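Local coordinates for protein CbsA (Xanthomonas oryzae pv. oryzae, PDB 5XYH) that acts as a family 6 exoglucanase (cellobiosidase) that releases cellobiose from cellulose, a cell-wall-degrading enzyme of a rice pathogen, at residues Ser12-Pro17 / Ile86-Val91; His72-Leu77 / Pro134-Leu139; Ile342-Thr347 / His355-Gly360; Asn16-Lys21 / Gly65-Gln70; Ile194-Trp199 / Ile231-Asn236. All blocks are in the same frame, centred on the assembly; numbering follows the deposited sequence.

Contact 1 of 5, residues Ser12-Pro17 / Ile86-Val91; sequences SGYVNP and ITVGLV
Ser12 and Ile86 form one step of a short parallel beta ladder, which ties strand 12-13 to strand 86-92 of the modified TIM barrel of glycosyl hydrolase family 6. Both side chains project to the same face of the sheet, and Ser12 OG rests against Ile86 CG1 at 3.6 Å. Ile86 CG1 is anti to its backbone N (chi1 -177°), which sets it beside the serine hydroxyl. The next step lies on the opposite face, where Thr87 pairs with Gly13. No side chain rises from Gly13, and Thr87 OG1 approaches Gly13 CA to 3.9 Å while also sharing a hydrogen bond with a water. Tyr14 then turns off the ladder. Its CG is anti to the backbone N (chi1 163°), which leaves it beside the carbonyl carbon, and the ring runs past Val88: Tyr14 CD2 lies 4.0 Å from Val88 CG1, and Tyr14 CB 4.1 Å from Val88 CG2, the two side chains crossing obliquely. Asn16 N sits over the centre of one ring face, and the hydroxyl is hydrogen-bonded to His72 on helix 69-79. The ring thus lies between helix 69-79 and the sheet. Two backbone bonds hold the register, Thr87 N to Ser12 O at 2.9 Å and Tyr14 N to Thr87 O at 3.0 Å. Past them the two chains part, and a water bridges the gap, accepting from Gly89 N at 3.2 Å and donating to Tyr14 O at 3.0 Å.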
# COMPACT_ATOMS: atom_id res chain seq x y z
N SER A 12 14.16 -1.16 -15.06
CA SER A 12 14.18 -2.24 -14.09
C SER A 12 13.82 -1.67 -12.72
O SER A 12 13.57 -0.46 -12.57
CB SER A 12 15.55 -2.93 -14.07
OG SER A 12 16.59 -2.03 -13.74
N GLY A 13 13.77 -2.53 -11.71
CA GLY A 13 13.47 -2.10 -10.36
C GLY A 13 14.50 -2.62 -9.37
O GLY A 13 15.11 -3.67 -9.56
N TYR A 14 14.66 -1.86 -8.30
CA TYR A 14 15.63 -2.19 -7.26
C TYR A 14 15.13 -3.36 -6.42
O TYR A 14 14.01 -3.34 -5.90
CB TYR A 14 15.87 -0.94 -6.40
CG TYR A 14 16.53 -1.20 -5.06
CD1 TYR A 14 17.79 -1.77 -4.98
CD2 TYR A 14 15.88 -0.87 -3.87
CE1 TYR A 14 18.40 -2.01 -3.76
CE2 TYR A 14 16.48 -1.11 -2.64
CZ TYR A 14 17.74 -1.68 -2.59
OH TYR A 14 18.36 -1.93 -1.38
N VAL A 15 15.95 -4.40 -6.31
CA VAL A 15 15.63 -5.61 -5.54
C VAL A 15 16.31 -5.48 -4.18
O VAL A 15 17.54 -5.48 -4.08
CB VAL A 15 16.07 -6.88 -6.28
CG1 VAL A 15 15.83 -8.11 -5.40
CG2 VAL A 15 15.34 -7.03 -7.65
N ASN A 16 15.51 -5.37 -3.13
CA ASN A 16 16.01 -5.06 -1.79
C ASN A 16 16.67 -6.28 -1.16
O ASN A 16 15.99 -7.29 -0.94
CB ASN A 16 14.85 -4.56 -0.91
CG ASN A 16 15.28 -4.24 0.53
OD1 ASN A 16 16.47 -4.26 0.88
ND2 ASN A 16 14.29 -3.92 1.37
N PRO A 17 17.97 -6.23 -0.87
CA PRO A 17 18.63 -7.41 -0.28
C PRO A 17 18.11 -7.76 1.10
O PRO A 17 18.29 -8.91 1.54
CB PRO A 17 20.11 -7.02 -0.24
CG PRO A 17 20.14 -5.54 -0.37
CD PRO A 17 18.93 -5.15 -1.16
N ILE A 86 16.25 2.66 -13.84
CA ILE A 86 15.89 1.79 -12.72
C ILE A 86 15.07 2.61 -11.73
O ILE A 86 15.37 3.78 -11.48
CB ILE A 86 17.16 1.20 -12.06
CG1 ILE A 86 16.81 0.22 -10.94
CG2 ILE A 86 18.07 2.31 -11.55
CD1 ILE A 86 18.01 -0.51 -10.35
N THR A 87 13.99 2.02 -11.21
CA THR A 87 13.18 2.69 -10.19
C THR A 87 13.53 2.15 -8.81
O THR A 87 13.75 0.94 -8.64
CB THR A 87 11.67 2.55 -10.47
OG1 THR A 87 11.26 1.17 -10.48
CG2 THR A 87 11.31 3.18 -11.80
N VAL A 88 13.61 3.05 -7.83
CA VAL A 88 13.86 2.70 -6.43
C VAL A 88 12.60 3.07 -5.65
O VAL A 88 12.26 4.25 -5.53
CB VAL A 88 15.09 3.42 -5.86
CG1 VAL A 88 15.33 3.01 -4.42
CG2 VAL A 88 16.31 3.11 -6.70
N GLY A 89 11.91 2.06 -5.14
CA GLY A 89 10.63 2.29 -4.49
C GLY A 89 10.78 2.58 -3.01
O GLY A 89 11.37 1.79 -2.26
N LEU A 90 10.21 3.71 -2.58
CA LEU A 90 10.23 4.16 -1.20
C LEU A 90 8.81 4.46 -0.74
O LEU A 90 7.98 4.93 -1.52
CB LEU A 90 11.07 5.42 -1.00
CG LEU A 90 12.57 5.38 -1.34
CD1 LEU A 90 13.21 6.75 -1.11
CD2 LEU A 90 13.31 4.31 -0.54
N VAL A 91 8.55 4.18 0.53
CA VAL A 91 7.29 4.52 1.17
C VAL A 91 7.60 5.60 2.20
O VAL A 91 8.33 5.36 3.17
CB VAL A 91 6.63 3.30 1.82
CG1 VAL A 91 5.25 3.68 2.31
CG2 VAL A 91 6.54 2.16 0.80
O HOH W 1 10.64 -0.55 -12.56
O HOH W 2 12.17 -1.03 -5.90

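Contact 2 of 5, residues His72-Leu77 / Pro134-Leu139; sequences HLNAAL and PKYKGL
Leu73 of helix 69-79 presses on the ring of Tyr136, in the loop that completes the beta-alpha-beta crossover from strand 86-92 through helix 113-131 to strand 140-145. The tight part lies here. Leu73 CB sits over one face, 3.6 Å from the ring centroid and 20° off the normal, a CH-pi contact, with its side chain crossing that of Tyr136 at about a right angle. Over the opposite face lies Lys135 CB, sandwiching the ring. A type I turn from Tyr136 to Leu139 presents the side chains of both end residues to the helix. Leu139 pushes in between three helix residues: its CD1 meets Leu73 CD2 at 3.9 Å, while its CD2 meets Ala76 CB at 3.9 Å and Leu77 CD2 at 3.8 Å. Leu77 CD1 fills in at the edge of the tyrosine ring, 3.8 Å from Tyr136 CE1. Inward, Ala76 and Leu139 continue onto Val88 and Ile86 of the sheet. Toward solvent the packing gives way to polar contacts made at the ends of side chains. The exposed Lys135 is stretched out along its whole length, and its aliphatic part runs past Leu77 CD1; the lysine side chain crosses that of Asn74 at about a right angle and brings its ammonium to the amide. Asn74 OD1 is gripped twice, by Lys135 NZ at 2.9 Å and by Tyr136 OH at 2.8 Å. Neither donor lies in the amide plane: Lys135 NZ stands 47° out of it, Tyr136 OH 44° out on the opposite face.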
# COMPACT_ATOMS: atom_id res chain seq x y z
N HIS A 72 20.57 1.47 0.59
CA HIS A 72 19.63 1.10 -0.46
C HIS A 72 19.99 1.78 -1.77
O HIS A 72 19.98 1.14 -2.82
CB HIS A 72 18.21 1.50 -0.06
CG HIS A 72 17.61 0.65 1.01
ND1 HIS A 72 17.38 -0.70 0.84
CD2 HIS A 72 17.16 0.96 2.24
CE1 HIS A 72 16.82 -1.18 1.93
NE2 HIS A 72 16.68 -0.19 2.80
N LEU A 73 20.28 3.07 -1.71
CA LEU A 73 20.57 3.80 -2.94
C LEU A 73 21.88 3.34 -3.57
O LEU A 73 22.00 3.31 -4.80
CB LEU A 73 20.61 5.30 -2.65
CG LEU A 73 19.27 5.89 -2.17
CD1 LEU A 73 19.48 7.26 -1.55
CD2 LEU A 73 18.29 5.96 -3.33
N ASN A 74 22.85 2.98 -2.73
CA ASN A 74 24.10 2.40 -3.22
C ASN A 74 23.85 1.05 -3.87
O ASN A 74 24.38 0.77 -4.95
CB ASN A 74 25.10 2.26 -2.08
CG ASN A 74 25.62 3.60 -1.61
OD1 ASN A 74 25.50 4.60 -2.31
ND2 ASN A 74 26.19 3.63 -0.40
N ALA A 75 23.05 0.19 -3.23
CA ALA A 75 22.76 -1.10 -3.85
C ALA A 75 22.04 -0.92 -5.18
O ALA A 75 22.30 -1.64 -6.15
CB ALA A 75 21.93 -1.98 -2.91
N ALA A 76 21.13 0.07 -5.24
CA ALA A 76 20.40 0.31 -6.47
C ALA A 76 21.34 0.67 -7.61
O ALA A 76 21.16 0.23 -8.75
CB ALA A 76 19.36 1.42 -6.26
N LEU A 77 22.38 1.46 -7.32
CA LEU A 77 23.37 1.82 -8.33
C LEU A 77 24.00 0.58 -8.94
O LEU A 77 24.13 0.48 -10.17
CB LEU A 77 24.44 2.72 -7.70
CG LEU A 77 24.03 4.16 -7.39
CD1 LEU A 77 25.13 4.91 -6.65
CD2 LEU A 77 23.63 4.89 -8.65
N PRO A 134 24.16 14.16 -5.99
CA PRO A 134 24.48 13.89 -7.41
C PRO A 134 24.88 12.44 -7.68
O PRO A 134 24.75 11.96 -8.81
CB PRO A 134 25.65 14.84 -7.69
CG PRO A 134 25.53 15.92 -6.68
CD PRO A 134 24.91 15.31 -5.45
N LYS A 135 25.36 11.74 -6.65
CA LYS A 135 25.71 10.33 -6.79
C LYS A 135 24.53 9.50 -7.29
O LYS A 135 24.72 8.46 -7.94
CB LYS A 135 26.21 9.79 -5.45
CG LYS A 135 26.65 8.34 -5.47
CD LYS A 135 27.07 7.89 -4.07
CE LYS A 135 27.57 6.44 -4.10
NZ LYS A 135 27.99 5.98 -2.75
N TYR A 136 23.30 9.95 -7.01
CA TYR A 136 22.10 9.16 -7.28
C TYR A 136 21.25 9.73 -8.42
O TYR A 136 20.10 9.28 -8.60
CB TYR A 136 21.28 9.05 -6.00
CG TYR A 136 22.05 8.50 -4.82
CD1 TYR A 136 22.74 7.29 -4.91
CD2 TYR A 136 22.09 9.18 -3.61
CE1 TYR A 136 23.43 6.77 -3.82
CE2 TYR A 136 22.78 8.68 -2.52
CZ TYR A 136 23.45 7.47 -2.63
OH TYR A 136 24.14 6.98 -1.54
N LYS A 137 21.77 10.68 -9.19
CA LYS A 137 21.00 11.29 -10.27
C LYS A 137 20.58 10.27 -11.33
O LYS A 137 19.58 10.48 -12.02
CB LYS A 137 21.80 12.46 -10.88
CG LYS A 137 22.91 12.07 -11.86
CD LYS A 137 22.44 12.11 -13.35
CE LYS A 137 23.22 11.12 -14.23
NZ LYS A 137 22.45 10.80 -15.48
N GLY A 138 21.30 9.16 -11.46
CA GLY A 138 20.93 8.15 -12.45
C GLY A 138 19.83 7.21 -12.02
O GLY A 138 19.39 6.39 -12.83
N LEU A 139 19.37 7.32 -10.77
CA LEU A 139 18.27 6.53 -10.23
C LEU A 139 16.97 7.32 -10.34
O LEU A 139 16.95 8.54 -10.19
CB LEU A 139 18.52 6.20 -8.76
CG LEU A 139 19.85 5.51 -8.37
CD1 LEU A 139 19.98 5.44 -6.86
CD2 LEU A 139 19.95 4.12 -8.95

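Contact 3 of 5, residues Ile342-Thr347 / His355-Gly360; sequences IGMPPT and HAYVWG
Trp359 carries its CG anti to the carbonyl carbon (chi1 -76°), and from there the indole reaches back under Pro346 and up to the Met344 carbonyl; Tyr357 takes the same first torsion (-59°), which starts its ring off alongside Thr347. The indole is met on three sides. Its NE1 donates to Met344 O at 2.8 Å, the oxygen lying at the ring edge in its plane, and this carbonyl also receives Thr297 OG1. Over one face lies Pro346, whose CD is 3.6 Å from the centroid of the five-membered ring and 13° off its normal, a CH-pi contact. On the six-membered ring, Ile342 CG2 closes on Trp359 CZ2 at 3.4 Å, the side chains crossing at about a right angle. The bond at NE1 and the proline above together fix the turn of the indole, and Tyr45 adds an edge-to-face ring contact. Tyr357 and Thr347 lie side by side, pointing the same way, with Thr347 CB 3.8 Å from Tyr357 CD2. Met344 CB touches that same Tyr357 CD2 at 3.9 Å. The backbones of Thr347 and Tyr357 form a hydrogen-bonded antiparallel pair, Thr347 N to Tyr357 O and Tyr357 N to Thr347 O, both 2.9 Å, and Pro346 CA adds a CA-H...O contact to Tyr357 O at 3.2 Å. The pair belongs to the beta hairpin of strands 347-351 and 354-358, whose second strand also runs parallel to strand 292-296 in the family 6 barrel.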
# COMPACT_ATOMS: atom_id res chain seq x y z
N ILE A 342 -0.05 -13.96 -3.13
CA ILE A 342 0.68 -12.98 -3.93
C ILE A 342 -0.08 -12.69 -5.21
O ILE A 342 -0.68 -13.59 -5.82
CB ILE A 342 2.10 -13.48 -4.23
CG1 ILE A 342 2.91 -13.54 -2.93
CG2 ILE A 342 2.77 -12.61 -5.30
CD1 ILE A 342 4.37 -13.88 -3.11
N GLY A 343 -0.10 -11.42 -5.62
CA GLY A 343 -0.79 -11.04 -6.85
C GLY A 343 0.15 -10.87 -8.02
O GLY A 343 1.20 -11.53 -8.11
N MET A 344 -0.22 -9.99 -8.94
CA MET A 344 0.61 -9.77 -10.12
C MET A 344 2.02 -9.36 -9.71
O MET A 344 2.18 -8.49 -8.83
CB MET A 344 0.00 -8.69 -11.03
CG MET A 344 -1.17 -9.13 -11.91
SD MET A 344 -0.73 -10.36 -13.17
CE MET A 344 0.45 -9.46 -14.19
N PRO A 345 3.05 -9.93 -10.32
CA PRO A 345 4.42 -9.44 -10.12
C PRO A 345 4.54 -7.98 -10.53
O PRO A 345 3.72 -7.48 -11.32
CB PRO A 345 5.26 -10.33 -11.05
CG PRO A 345 4.38 -11.52 -11.36
CD PRO A 345 2.98 -10.99 -11.34
N PRO A 346 5.53 -7.26 -10.03
CA PRO A 346 5.73 -5.87 -10.48
C PRO A 346 5.80 -5.81 -12.00
O PRO A 346 6.54 -6.56 -12.63
CB PRO A 346 7.06 -5.48 -9.82
CG PRO A 346 7.19 -6.39 -8.63
CD PRO A 346 6.57 -7.70 -9.08
N THR A 347 4.98 -4.94 -12.59
CA THR A 347 4.75 -4.92 -14.04
C THR A 347 4.68 -3.48 -14.51
O THR A 347 3.90 -2.69 -13.96
CB THR A 347 3.44 -5.64 -14.42
OG1 THR A 347 3.47 -7.01 -14.00
CG2 THR A 347 3.20 -5.58 -15.94
N HIS A 355 0.18 3.17 -14.37
CA HIS A 355 1.60 3.31 -14.66
C HIS A 355 2.36 2.01 -14.35
O HIS A 355 3.31 1.67 -15.06
CB HIS A 355 2.21 4.48 -13.88
CG HIS A 355 2.02 5.82 -14.55
ND1 HIS A 355 2.58 6.98 -14.06
CD2 HIS A 355 1.35 6.17 -15.67
CE1 HIS A 355 2.26 7.99 -14.85
NE2 HIS A 355 1.51 7.53 -15.83
N ALA A 356 1.94 1.28 -13.32
CA ALA A 356 2.66 0.07 -12.95
C ALA A 356 1.87 -0.69 -11.89
O ALA A 356 1.10 -0.10 -11.14
CB ALA A 356 4.07 0.40 -12.40
N TYR A 357 2.04 -2.01 -11.89
CA TYR A 357 1.76 -2.82 -10.70
C TYR A 357 3.04 -2.88 -9.89
O TYR A 357 4.11 -3.12 -10.44
CB TYR A 357 1.30 -4.24 -11.06
CG TYR A 357 0.06 -4.33 -11.92
CD1 TYR A 357 -1.01 -3.46 -11.76
CD2 TYR A 357 -0.04 -5.30 -12.90
CE1 TYR A 357 -2.15 -3.54 -12.56
CE2 TYR A 357 -1.17 -5.41 -13.71
CZ TYR A 357 -2.21 -4.53 -13.53
OH TYR A 357 -3.32 -4.64 -14.33
N VAL A 358 2.94 -2.62 -8.58
CA VAL A 358 4.11 -2.58 -7.71
C VAL A 358 3.85 -3.49 -6.51
O VAL A 358 2.71 -3.78 -6.16
CB VAL A 358 4.46 -1.15 -7.22
CG1 VAL A 358 4.71 -0.19 -8.40
CG2 VAL A 358 3.36 -0.61 -6.31
N TRP A 359 4.93 -3.96 -5.90
CA TRP A 359 4.82 -4.65 -4.61
C TRP A 359 5.14 -3.59 -3.57
O TRP A 359 6.29 -3.42 -3.16
CB TRP A 359 5.74 -5.86 -4.54
CG TRP A 359 5.22 -7.02 -5.31
CD1 TRP A 359 4.15 -7.03 -6.15
CD2 TRP A 359 5.73 -8.36 -5.29
NE1 TRP A 359 3.96 -8.28 -6.66
CE2 TRP A 359 4.93 -9.12 -6.16
CE3 TRP A 359 6.80 -8.98 -4.63
CZ2 TRP A 359 5.15 -10.48 -6.38
CZ3 TRP A 359 7.02 -10.34 -4.85
CH2 TRP A 359 6.20 -11.07 -5.72
N GLY A 360 4.11 -2.85 -3.18
CA GLY A 360 4.28 -1.81 -2.18
C GLY A 360 4.70 -2.38 -0.84
O GLY A 360 5.64 -1.89 -0.21

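Contact 4 of 5, residues Asn16-Lys21 / Gly65-Gln70; sequences NPDYSK and GRLSLQ
The N-terminus of helix 17-27 meets the loop leading into helix 69-79 through Asp18, whose carboxylate receives the backbone N-H of Leu67. That bond, Leu67 N to Asp18 OD2, is 2.9 Å long and almost straight at 172°, reaching the oxygen on its syn side. Asp18 CG is anti to the carbonyl carbon (chi1 -65°), which places CG on the side of the loop. Asn16 is the N-cap of the helix: its OD1 accepts from Asp18 N at 2.9 Å, the donor standing well above the amide plane. Asn16 ND2 donates to a water at 3.2 Å. This same water donates to Asp18 OD2 at 2.6 Å and accepts from Arg66 NH1 at 2.9 Å, lying in the guanidinium plane. Asp18 OD2 thus takes two bonds, and the charges of Asp18 and Arg66 are linked through water, with OD2 4.7 Å from NH1. The helix N-terminus probably also favours a negative charge on Asp18. Arg66, extended from CG to NE, spends its NH2 on a salt bridge to Glu365 and a bond to Gly407 O. Beside the polar network Pro17 CG packs on Leu67 CD1 at 3.6 Å, the two side chains crossing at about a right angle. With Ser68 capping helix 69-79 just beyond Leu67, the arrangement is one of two N-capped helix starts joined by an aspartate and a bridging water.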
# COMPACT_ATOMS: atom_id res chain seq x y z
N ASN A 16 15.51 -5.37 -3.13
CA ASN A 16 16.01 -5.06 -1.79
C ASN A 16 16.67 -6.28 -1.16
O ASN A 16 15.99 -7.29 -0.94
CB ASN A 16 14.85 -4.56 -0.91
CG ASN A 16 15.28 -4.24 0.53
OD1 ASN A 16 16.47 -4.26 0.88
ND2 ASN A 16 14.29 -3.92 1.37
N PRO A 17 17.97 -6.23 -0.87
CA PRO A 17 18.63 -7.41 -0.28
C PRO A 17 18.11 -7.76 1.10
O PRO A 17 18.29 -8.91 1.54
CB PRO A 17 20.11 -7.02 -0.24
CG PRO A 17 20.14 -5.54 -0.37
CD PRO A 17 18.93 -5.15 -1.16
N ASP A 18 17.46 -6.83 1.80
CA ASP A 18 16.88 -7.20 3.08
C ASP A 18 15.66 -8.09 2.89
O ASP A 18 15.43 -9.02 3.68
CB ASP A 18 16.50 -5.95 3.87
CG ASP A 18 17.71 -5.13 4.25
OD1 ASP A 18 18.78 -5.74 4.49
OD2 ASP A 18 17.57 -3.89 4.32
N TYR A 19 14.85 -7.82 1.87
CA TYR A 19 13.75 -8.72 1.54
C TYR A 19 14.28 -10.07 1.08
O TYR A 19 13.78 -11.12 1.50
CB TYR A 19 12.84 -8.08 0.48
CG TYR A 19 11.59 -8.86 0.15
CD1 TYR A 19 10.52 -8.90 1.04
CD2 TYR A 19 11.48 -9.55 -1.05
CE1 TYR A 19 9.38 -9.63 0.75
CE2 TYR A 19 10.33 -10.27 -1.35
CZ TYR A 19 9.28 -10.31 -0.44
OH TYR A 19 8.14 -11.02 -0.74
N SER A 20 15.32 -10.07 0.24
CA SER A 20 15.98 -11.32 -0.13
C SER A 20 16.42 -12.10 1.11
O SER A 20 16.20 -13.32 1.19
CB SER A 20 17.18 -11.05 -1.05
OG SER A 20 16.74 -10.40 -2.24
N LYS A 21 17.02 -11.42 2.09
CA LYS A 21 17.50 -12.14 3.27
C LYS A 21 16.33 -12.71 4.07
O LYS A 21 16.42 -13.83 4.59
CB LYS A 21 18.36 -11.21 4.12
CG LYS A 21 18.68 -11.78 5.50
CD LYS A 21 19.90 -11.12 6.10
CE LYS A 21 19.82 -9.60 6.00
NZ LYS A 21 21.02 -8.97 6.62
N GLY A 65 18.85 -4.04 11.86
CA GLY A 65 19.88 -4.48 10.94
C GLY A 65 19.63 -4.16 9.48
O GLY A 65 20.46 -4.53 8.64
N ARG A 66 18.53 -3.48 9.14
CA ARG A 66 18.25 -3.19 7.75
C ARG A 66 19.24 -2.17 7.19
O ARG A 66 19.91 -1.44 7.93
CB ARG A 66 16.82 -2.67 7.60
CG ARG A 66 15.74 -3.69 7.89
CD ARG A 66 14.36 -3.08 7.72
NE ARG A 66 13.28 -4.06 7.87
CZ ARG A 66 12.69 -4.68 6.85
NH1 ARG A 66 13.07 -4.43 5.61
NH2 ARG A 66 11.71 -5.56 7.08
N LEU A 67 19.32 -2.11 5.86
CA LEU A 67 20.15 -1.11 5.20
C LEU A 67 19.67 0.30 5.53
O LEU A 67 18.48 0.54 5.74
CB LEU A 67 20.12 -1.30 3.68
CG LEU A 67 20.89 -2.48 3.10
CD1 LEU A 67 20.68 -2.53 1.61
CD2 LEU A 67 22.37 -2.39 3.44
N SER A 68 20.62 1.23 5.57
CA SER A 68 20.28 2.65 5.59
C SER A 68 19.71 3.07 4.24
O SER A 68 19.87 2.39 3.23
CB SER A 68 21.51 3.50 5.89
OG SER A 68 22.35 3.53 4.75
N LEU A 69 19.07 4.25 4.22
CA LEU A 69 18.61 4.81 2.96
C LEU A 69 19.75 4.92 1.96
O LEU A 69 19.60 4.55 0.80
CB LEU A 69 17.96 6.19 3.19
CG LEU A 69 17.52 6.94 1.92
CD1 LEU A 69 16.58 6.11 1.01
CD2 LEU A 69 16.91 8.30 2.23
N GLN A 70 20.92 5.39 2.41
CA GLN A 70 22.07 5.45 1.51
C GLN A 70 22.51 4.06 1.06
O GLN A 70 22.92 3.88 -0.09
CB GLN A 70 23.23 6.19 2.17
CG GLN A 70 22.88 7.59 2.58
CD GLN A 70 24.08 8.35 3.06
OE1 GLN A 70 25.22 7.95 2.78
NE2 GLN A 70 23.85 9.45 3.77
O HOH W 3 15.15 -2.95 4.31

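Contact 5 of 5, residues Ile194-Trp199 / Ile231-Asn236; sequences IGHSGW and ITNTAN
His196 leans on the turn that follows strand 229-232, and each part of it meets an asparagine. Its CB lies 3.7 Å from Asn233 CA, with Asn233 OD1 equally near. From there CG sits between the backbone N and the carbonyl carbon (chi1 75°), which starts the ring off toward Asn236. The amide of Asn236 stacks over one face of the imidazole, their planes 23° apart, while Ser197 CB lies over the opposite face. His196 CG is 3.9 Å from Asn236 CG. His196 ND1, hydrogen-bonded to Thr238 OG1, is 3.7 Å from Asn236 OD1, which lies nearer CE1 and is itself held by Arg328. His196 CD2 is 3.5 Å and His196 CE1 3.4 Å from Asn236 ND2. At the tip His196 NE2 is 3.0 Å from Asn236 ND2, but the amide nitrogen stands over the ring face and the angle is too poor for a hydrogen bond. Next to the histidine the backbones are joined by Ile194 N to Ile231 O at 2.9 Å and Asn233 N to Gly195 O at 3.0 Å. A water links Gly195 O to Thr234 N. A type II turn from Asn233 to Asn236 brings the second asparagine round to the ring. Both segments lie at the C-terminal ends of the adjacent parallel strands 188-193 and 229-232, where alpha/beta barrels, family 6 enzymes among them, build their active site.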
# COMPACT_ATOMS: atom_id res chain seq x y z
N ILE A 194 -4.04 6.64 -1.94
CA ILE A 194 -5.45 7.02 -1.87
C ILE A 194 -6.30 5.80 -1.51
O ILE A 194 -7.37 5.57 -2.10
CB ILE A 194 -5.88 7.74 -3.17
CG1 ILE A 194 -7.22 8.47 -3.02
CG2 ILE A 194 -5.85 6.81 -4.40
CD1 ILE A 194 -7.45 9.49 -4.12
N GLY A 195 -5.84 5.03 -0.52
CA GLY A 195 -6.65 3.96 0.05
C GLY A 195 -6.93 2.84 -0.94
O GLY A 195 -6.18 2.61 -1.89
N HIS A 196 -8.05 2.13 -0.71
CA HIS A 196 -8.30 0.91 -1.48
C HIS A 196 -9.75 0.46 -1.54
O HIS A 196 -10.13 -0.29 -2.45
CB HIS A 196 -7.50 -0.24 -0.87
CG HIS A 196 -8.10 -0.75 0.40
ND1 HIS A 196 -8.97 -1.82 0.43
CD2 HIS A 196 -8.01 -0.29 1.67
CE1 HIS A 196 -9.36 -2.02 1.68
NE2 HIS A 196 -8.79 -1.11 2.45
N SER A 197 -10.55 0.83 -0.54
CA SER A 197 -11.85 0.17 -0.35
C SER A 197 -12.87 0.61 -1.39
O SER A 197 -13.82 -0.13 -1.68
CB SER A 197 -12.39 0.49 1.04
OG SER A 197 -12.72 1.86 1.10
N GLY A 198 -12.73 1.82 -1.91
CA GLY A 198 -13.77 2.44 -2.69
C GLY A 198 -14.70 3.33 -1.89
O GLY A 198 -15.53 4.02 -2.49
N TRP A 199 -14.61 3.33 -0.55
CA TRP A 199 -15.51 4.17 0.23
C TRP A 199 -15.24 5.65 0.04
O TRP A 199 -16.14 6.48 0.24
CB TRP A 199 -15.43 3.82 1.72
CG TRP A 199 -16.09 2.51 2.09
CD1 TRP A 199 -15.48 1.41 2.64
CD2 TRP A 199 -17.48 2.17 1.95
NE1 TRP A 199 -16.40 0.41 2.85
CE2 TRP A 199 -17.64 0.85 2.44
CE3 TRP A 199 -18.61 2.85 1.47
CZ2 TRP A 199 -18.88 0.20 2.45
CZ3 TRP A 199 -19.85 2.20 1.48
CH2 TRP A 199 -19.97 0.89 1.97
N ILE A 231 -1.67 6.00 -5.92
CA ILE A 231 -1.53 4.56 -5.73
C ILE A 231 -2.66 4.05 -4.85
O ILE A 231 -2.97 4.66 -3.82
CB ILE A 231 -0.15 4.16 -5.13
CG1 ILE A 231 -0.11 2.65 -4.89
CG2 ILE A 231 0.17 4.92 -3.84
CD1 ILE A 231 1.26 2.10 -4.49
N THR A 232 -3.24 2.92 -5.23
CA THR A 232 -4.27 2.24 -4.45
C THR A 232 -3.74 0.89 -3.95
O THR A 232 -2.76 0.35 -4.47
CB THR A 232 -5.54 2.02 -5.27
OG1 THR A 232 -5.36 0.91 -6.17
CG2 THR A 232 -5.91 3.28 -6.07
N ASN A 233 -4.41 0.36 -2.92
CA ASN A 233 -4.21 -0.99 -2.38
C ASN A 233 -2.91 -1.15 -1.60
O ASN A 233 -2.55 -2.29 -1.27
CB ASN A 233 -4.25 -2.07 -3.47
CG ASN A 233 -4.92 -3.35 -2.98
OD1 ASN A 233 -5.89 -3.30 -2.22
ND2 ASN A 233 -4.43 -4.51 -3.44
N THR A 234 -2.22 -0.05 -1.26
CA THR A 234 -0.96 -0.14 -0.54
C THR A 234 -1.13 -0.96 0.73
O THR A 234 -1.95 -0.63 1.59
CB THR A 234 -0.44 1.25 -0.18
OG1 THR A 234 -0.26 2.03 -1.37
CG2 THR A 234 0.90 1.12 0.53
N ALA A 235 -0.38 -2.06 0.81
CA ALA A 235 -0.39 -2.96 1.96
C ALA A 235 -1.75 -3.61 2.19
O ALA A 235 -1.98 -4.20 3.26
CB ALA A 235 0.05 -2.22 3.24
N ASN A 236 -2.69 -3.53 1.23
CA ASN A 236 -3.95 -4.22 1.41
C ASN A 236 -4.07 -5.39 0.44
O ASN A 236 -3.10 -5.77 -0.24
CB ASN A 236 -5.15 -3.26 1.28
CG ASN A 236 -6.32 -3.67 2.18
OD1 ASN A 236 -7.04 -4.64 1.90
ND2 ASN A 236 -6.50 -2.94 3.29
O HOH W 4 -3.59 2.43 -0.65

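Contacts 1, 2 and 4 form one cluster around helix 69-79. The probable hydrogen bond of Tyr14 OH to His72 ND1 joins contacts 1 and 2; contact 4 shares Asn16 and Pro17 with contact 1 and the helix with contact 2, their centres about 14 Å apart. Contacts 3 and 5 belong with contact 1 to the same sheet, and they meet where Val358 CG2 touches Ile231 CD1 at 3.9 Å. The centre of contact 5 is about 7 Å from the chain's centre, at the barrel end expected to carry the active site; contact 2, its centre about 29 Å from that of contact 5, is peripheral packing.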